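Local coordinates for phage-like element PBSX protein XepA (Bacillus subtilis, PDB 6IA5), which belongs to a prophage lytic cassette and assembles into a pentamer, although it does not seem to take part in host cell lysis, at the interface of chains A and B. Numbering follows the deposited sequence. Chains: chain A/B, Phage-like element PBSX protein XepA.

Contact 1: the interface of chains A and B. Residues chain A 202, 233-234, 248; chain B 220, 226-228, 256.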
loop_
_atom_site.group_PDB
_atom_site.type_symbol
_atom_site.label_atom_id
_atom_site.label_comp_id
_atom_site.label_asym_id
_atom_site.label_seq_id
_atom_site.Cartn_x
_atom_site.Cartn_y
_atom_site.Cartn_z
ATOM N N LEU A 202 -16.407 31.047 -9.267
ATOM C CA LEU A 202 -17.251 32.098 -8.728
ATOM C C LEU A 202 -16.403 33.353 -8.562
ATOM O O LEU A 202 -15.344 33.293 -7.936
ATOM C CB LEU A 202 -17.831 31.654 -7.380
ATOM C CG LEU A 202 -18.812 32.656 -6.769
ATOM C CD1 LEU A 202 -20.103 32.721 -7.603
ATOM C CD2 LEU A 202 -19.154 32.278 -5.317
ATOM N N THR A 233 -25.415 35.670 -9.054
ATOM C CA THR A 233 -26.031 34.843 -8.024
ATOM C C THR A 233 -27.384 35.410 -7.581
ATOM O O THR A 233 -28.268 34.632 -7.225
ATOM C CB THR A 233 -25.109 34.599 -6.814
ATOM O OG1 THR A 233 -24.955 35.847 -6.119
ATOM C CG2 THR A 233 -23.765 34.002 -7.179
ATOM N N ASP A 234 -27.550 36.741 -7.533
ATOM C CA ASP A 234 -28.755 37.283 -6.906
ATOM C C ASP A 234 -30.010 37.103 -7.765
ATOM O O ASP A 234 -31.080 36.908 -7.201
ATOM C CB ASP A 234 -28.607 38.715 -6.388
ATOM C CG ASP A 234 -28.237 39.730 -7.456
ATOM O OD1 ASP A 234 -28.203 39.351 -8.642
ATOM O OD2 ASP A 234 -27.998 40.900 -7.093
ATOM N N ALA A 248 -21.701 38.652 -7.446
ATOM C CA ALA A 248 -20.869 37.509 -7.767
ATOM C C ALA A 248 -21.425 36.821 -9.007
ATOM O O ALA A 248 -22.625 36.718 -9.157
ATOM C CB ALA A 248 -20.814 36.569 -6.574
ATOM N N SER B 220 -18.266 35.032 -0.404
ATOM C CA SER B 220 -17.144 34.656 -1.237
ATOM C C SER B 220 -15.870 35.252 -0.622
ATOM O O SER B 220 -15.739 35.323 0.591
ATOM C CB SER B 220 -17.389 35.114 -2.668
ATOM O OG SER B 220 -16.351 34.631 -3.541
ATOM N N LEU B 226 -23.639 38.037 -0.044
ATOM C CA LEU B 226 -24.159 38.105 -1.404
ATOM C C LEU B 226 -25.446 37.289 -1.462
ATOM O O LEU B 226 -25.488 36.162 -0.965
ATOM C CB LEU B 226 -23.132 37.491 -2.350
ATOM C CG LEU B 226 -21.781 38.220 -2.396
ATOM C CD1 LEU B 226 -20.640 37.235 -2.689
ATOM C CD2 LEU B 226 -21.808 39.381 -3.391
ATOM N N PRO B 227 -26.527 37.817 -2.082
ATOM C CA PRO B 227 -27.785 37.077 -2.187
ATOM C C PRO B 227 -27.605 35.879 -3.108
ATOM O O PRO B 227 -26.952 35.980 -4.148
ATOM C CB PRO B 227 -28.793 38.055 -2.790
ATOM C CG PRO B 227 -28.075 39.400 -2.766
ATOM C CD PRO B 227 -26.585 39.124 -2.744
ATOM N N ILE B 228 -28.168 34.741 -2.699
ATOM C CA ILE B 228 -28.170 33.537 -3.517
ATOM C C ILE B 228 -29.610 33.047 -3.657
ATOM O O ILE B 228 -30.480 33.435 -2.888
ATOM C CB ILE B 228 -27.252 32.459 -2.904
ATOM C CG1 ILE B 228 -27.739 32.047 -1.509
ATOM C CG2 ILE B 228 -25.824 32.996 -2.864
ATOM C CD1 ILE B 228 -26.982 30.885 -0.923
ATOM N N PHE B 256 -18.576 29.057 -3.079
ATOM C CA PHE B 256 -18.778 29.942 -1.938
ATOM C C PHE B 256 -17.896 29.493 -0.771
ATOM O O PHE B 256 -17.511 28.330 -0.682
ATOM C CB PHE B 256 -20.247 29.989 -1.506
ATOM C CG PHE B 256 -21.119 30.837 -2.395
ATOM C CD1 PHE B 256 -21.183 32.200 -2.213
ATOM C CD2 PHE B 256 -21.872 30.280 -3.421
ATOM C CE1 PHE B 256 -21.992 32.996 -3.015
ATOM C CE2 PHE B 256 -22.713 31.066 -4.204
ATOM C CZ PHE B 256 -22.770 32.425 -3.996
#
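A:Leu202 meets B:Phe256 because its CG lies anti to the backbone N (chi1 -176°), which directs CG toward chain B, and because the second torsion leaves CD2 extended, roughly anti to CA, so that this methyl reaches the aromatic ring. The same logic holds for A:Thr233: with chi1 at 69°, OG1 sits between the backbone N and the carbonyl carbon and faces B:Pro227, while CG2 falls anti to the carbonyl carbon and turns toward B:Phe256. One threonine thus serves a polar and an apolar partner by two separate branches.

The leucine methyl stands over the middle of the ring: A:Leu202 CD2 is 3.6 Å from the centroid of B:Phe256 and nearly equidistant from its six carbons, the signature of a CH-pi contact centred on the face. At the far end of the ring, B:Phe256 CZ touches the methyl CG2 of A:Thr233 at 3.7 Å, the two side chains approaching from opposite directions. Ring centre and ring end are therefore both held by chain A.

The polar link is a hydrogen bond from the hydroxyl OG1 of A:Thr233 to the carbonyl O of B:Pro227, 2.8 Å long. The angle at the carbonyl oxygen, 165°, places the hydroxyl almost straight beyond it. Next to it, the pyrrolidine ring of B:Pro227 packs by its CB and CG edge against CB of A:Asp234, CB to CB 3.7 Å, an apolar contact made by the aspartate's methylene and not by its carboxylate. To one side of both, the CD1 methyl of B:Leu226 meets CB of A:Ala248 at 3.9 Å.

Chain A contributes strands 200-207 and 247-252 and the loop residues just after strand 230-232; chain B contributes the short strand 225-227 and the loop residues B:Ser220 and B:Phe256, the latter shortly before strand 258-267. Different surfaces of the same C-terminal beta-rich region thus meet between neighbouring subunits.

Contact 2: the interface of chains A and B. Residues chain A 73, 75, 106, 132, 134, 136; chain B 62, 117.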
loop_
_atom_site.group_PDB
_atom_site.type_symbol
_atom_site.label_atom_id
_atom_site.label_comp_id
_atom_site.label_asym_id
_atom_site.label_seq_id
_atom_site.Cartn_x
_atom_site.Cartn_y
_atom_site.Cartn_z
ATOM N N TRP A 73 7.429 -8.938 30.910
ATOM C CA TRP A 73 6.302 -9.786 31.259
ATOM C C TRP A 73 6.262 -9.898 32.780
ATOM O O TRP A 73 7.302 -10.139 33.419
ATOM C CB TRP A 73 6.465 -11.194 30.677
ATOM C CG TRP A 73 6.421 -11.258 29.186
ATOM C CD1 TRP A 73 5.357 -11.623 28.400
ATOM C CD2 TRP A 73 7.502 -10.942 28.294
ATOM N NE1 TRP A 73 5.716 -11.573 27.067
ATOM C CE2 TRP A 73 7.021 -11.163 26.974
ATOM C CE3 TRP A 73 8.819 -10.518 28.474
ATOM C CZ2 TRP A 73 7.826 -10.986 25.854
ATOM C CZ3 TRP A 73 9.613 -10.328 27.364
ATOM C CH2 TRP A 73 9.117 -10.551 26.075
ATOM N N TYR A 75 3.961 -11.665 36.067
ATOM C CA TYR A 75 2.951 -12.573 36.561
ATOM C C TYR A 75 2.970 -12.504 38.085
ATOM O O TYR A 75 4.025 -12.676 38.674
ATOM C CB TYR A 75 3.233 -13.999 36.067
ATOM C CG TYR A 75 2.160 -14.965 36.480
ATOM C CD1 TYR A 75 2.194 -15.584 37.725
ATOM C CD2 TYR A 75 1.063 -15.205 35.652
ATOM C CE1 TYR A 75 1.167 -16.418 38.134
ATOM C CE2 TYR A 75 0.061 -16.079 36.027
ATOM C CZ TYR A 75 0.110 -16.681 37.271
ATOM O OH TYR A 75 -0.888 -17.531 37.654
ATOM N N LEU A 106 -0.889 -13.474 33.136
ATOM C CA LEU A 106 0.362 -13.035 32.525
ATOM C C LEU A 106 0.102 -11.763 31.727
ATOM O O LEU A 106 -0.822 -11.707 30.929
ATOM C CB LEU A 106 0.992 -14.112 31.639
ATOM C CG LEU A 106 2.281 -13.664 30.938
ATOM C CD1 LEU A 106 3.408 -13.497 31.945
ATOM C CD2 LEU A 106 2.675 -14.618 29.829
ATOM N N GLU A 132 3.048 -15.062 44.987
ATOM C CA GLU A 132 3.791 -15.538 43.819
ATOM C C GLU A 132 4.009 -14.359 42.860
ATOM O O GLU A 132 3.065 -13.608 42.584
ATOM C CB GLU A 132 2.961 -16.634 43.134
ATOM C CG GLU A 132 3.734 -17.414 42.095
ATOM C CD GLU A 132 2.862 -18.255 41.193
ATOM O OE1 GLU A 132 1.698 -18.470 41.551
ATOM O OE2 GLU A 132 3.342 -18.645 40.114
ATOM N N VAL A 134 6.789 -13.221 39.342
ATOM C CA VAL A 134 7.973 -13.270 38.492
ATOM C C VAL A 134 7.905 -12.085 37.529
ATOM O O VAL A 134 6.810 -11.699 37.071
ATOM C CB VAL A 134 8.122 -14.579 37.679
ATOM C CG1 VAL A 134 8.452 -15.785 38.555
ATOM C CG2 VAL A 134 6.907 -14.851 36.793
ATOM N N TYR A 136 10.031 -10.775 33.991
ATOM C CA TYR A 136 10.992 -11.111 32.943
ATOM C C TYR A 136 11.226 -9.907 32.032
ATOM O O TYR A 136 10.300 -9.135 31.752
ATOM C CB TYR A 136 10.481 -12.278 32.095
ATOM C CG TYR A 136 10.714 -13.636 32.721
ATOM C CD1 TYR A 136 9.869 -14.124 33.717
ATOM C CD2 TYR A 136 11.803 -14.418 32.344
ATOM C CE1 TYR A 136 10.078 -15.369 34.294
ATOM C CE2 TYR A 136 12.035 -15.665 32.912
ATOM C CZ TYR A 136 11.180 -16.127 33.904
ATOM O OH TYR A 136 11.401 -17.346 34.471
ATOM N N LEU B 62 7.568 -18.632 30.141
ATOM C CA LEU B 62 8.554 -17.793 30.802
ATOM C C LEU B 62 9.819 -18.618 31.056
ATOM O O LEU B 62 9.768 -19.713 31.622
ATOM C CB LEU B 62 7.979 -17.259 32.115
ATOM C CG LEU B 62 6.663 -16.480 31.992
ATOM C CD1 LEU B 62 6.264 -15.891 33.339
ATOM C CD2 LEU B 62 6.723 -15.405 30.911
ATOM N N ARG B 117 0.155 -17.664 30.349
ATOM C CA ARG B 117 1.477 -18.096 30.767
ATOM C C ARG B 117 1.853 -19.478 30.202
ATOM O O ARG B 117 3.016 -19.693 29.871
ATOM C CB ARG B 117 1.574 -18.058 32.292
ATOM C CG ARG B 117 2.949 -18.486 32.783
ATOM C CD ARG B 117 3.164 -18.134 34.235
ATOM N NE ARG B 117 4.417 -18.756 34.596
ATOM C CZ ARG B 117 4.972 -18.669 35.800
ATOM N NH1 ARG B 117 4.372 -18.010 36.777
ATOM N NH2 ARG B 117 6.143 -19.231 36.012
#
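This is a subunit interface of the XepA pentamer, a mainly apolar patch with a charged margin, in which B:Leu62 and B:Arg117 from loops of one copy pack against side chains of the next and help hold the two together.

B:Leu62 meets A:Tyr136 with its stem: CB lies over the phenol face, 4.0 Å from the ring centroid, in a CH-pi contact. Its two methyls diverge to different partners. CD1 reaches CG2 of A:Val134 at 3.7 Å, the two side chains crossing at a slant, whereas CD2 approaches CD1 of A:Leu106 at 4.0 Å, these leucines running past one another in opposite directions.

B:Arg117 is stretched out from its backbone (chi1 -179°) through NE, and this straight chain offers different partners along its length. Near the root, CA touches CD2 of A:Leu106 at 3.8 Å. Further out, CD lies above one face of the A:Tyr75 ring, displaced toward the rim, 3.9 Å from CD2 of that tyrosine. The guanidinium plane is turned 72° from the phenol plane, and the group meets this same face by its edge, through NH1, 3.4 Å from CD1 of A:Tyr75. Within chain B, CD1 of B:Leu62 lies over a guanidinium face, linking the two contact residues.

At the tip, NH1 of B:Arg117 forms a long salt bridge to the carboxylate OE2 of A:Glu132, 3.5 Å away. NH2 of B:Arg117 stays 5.0 Å from OE2 of A:Glu132, and the carboxylate and guanidinium planes lie 47° apart; together these argue against a flat, two-pronged pairing, and the attraction is probably mainly electrostatic. The patch thereby joins N-terminal regions of adjacent subunits and supports the pentameric assembly of XepA.

Contact 1 and contact 2 lie about 69 Å apart, measured between the centres of their C-alpha atoms, and share no residue or strand. Contact 2 draws on residues 62 to 136 and contact 1 on residues 202 to 256, so the same two chains touch at both ends of an elongated subunit. In contact 2 chain B offers loop residues; in contact 1 it offers the short strand 225-227 together with loop residues, and the two chains present different surfaces to each other. Unlike surfaces meeting in this way can repeat around a closed ring of five subunits, and two widely spaced contacts would probably limit tilting between neighbours.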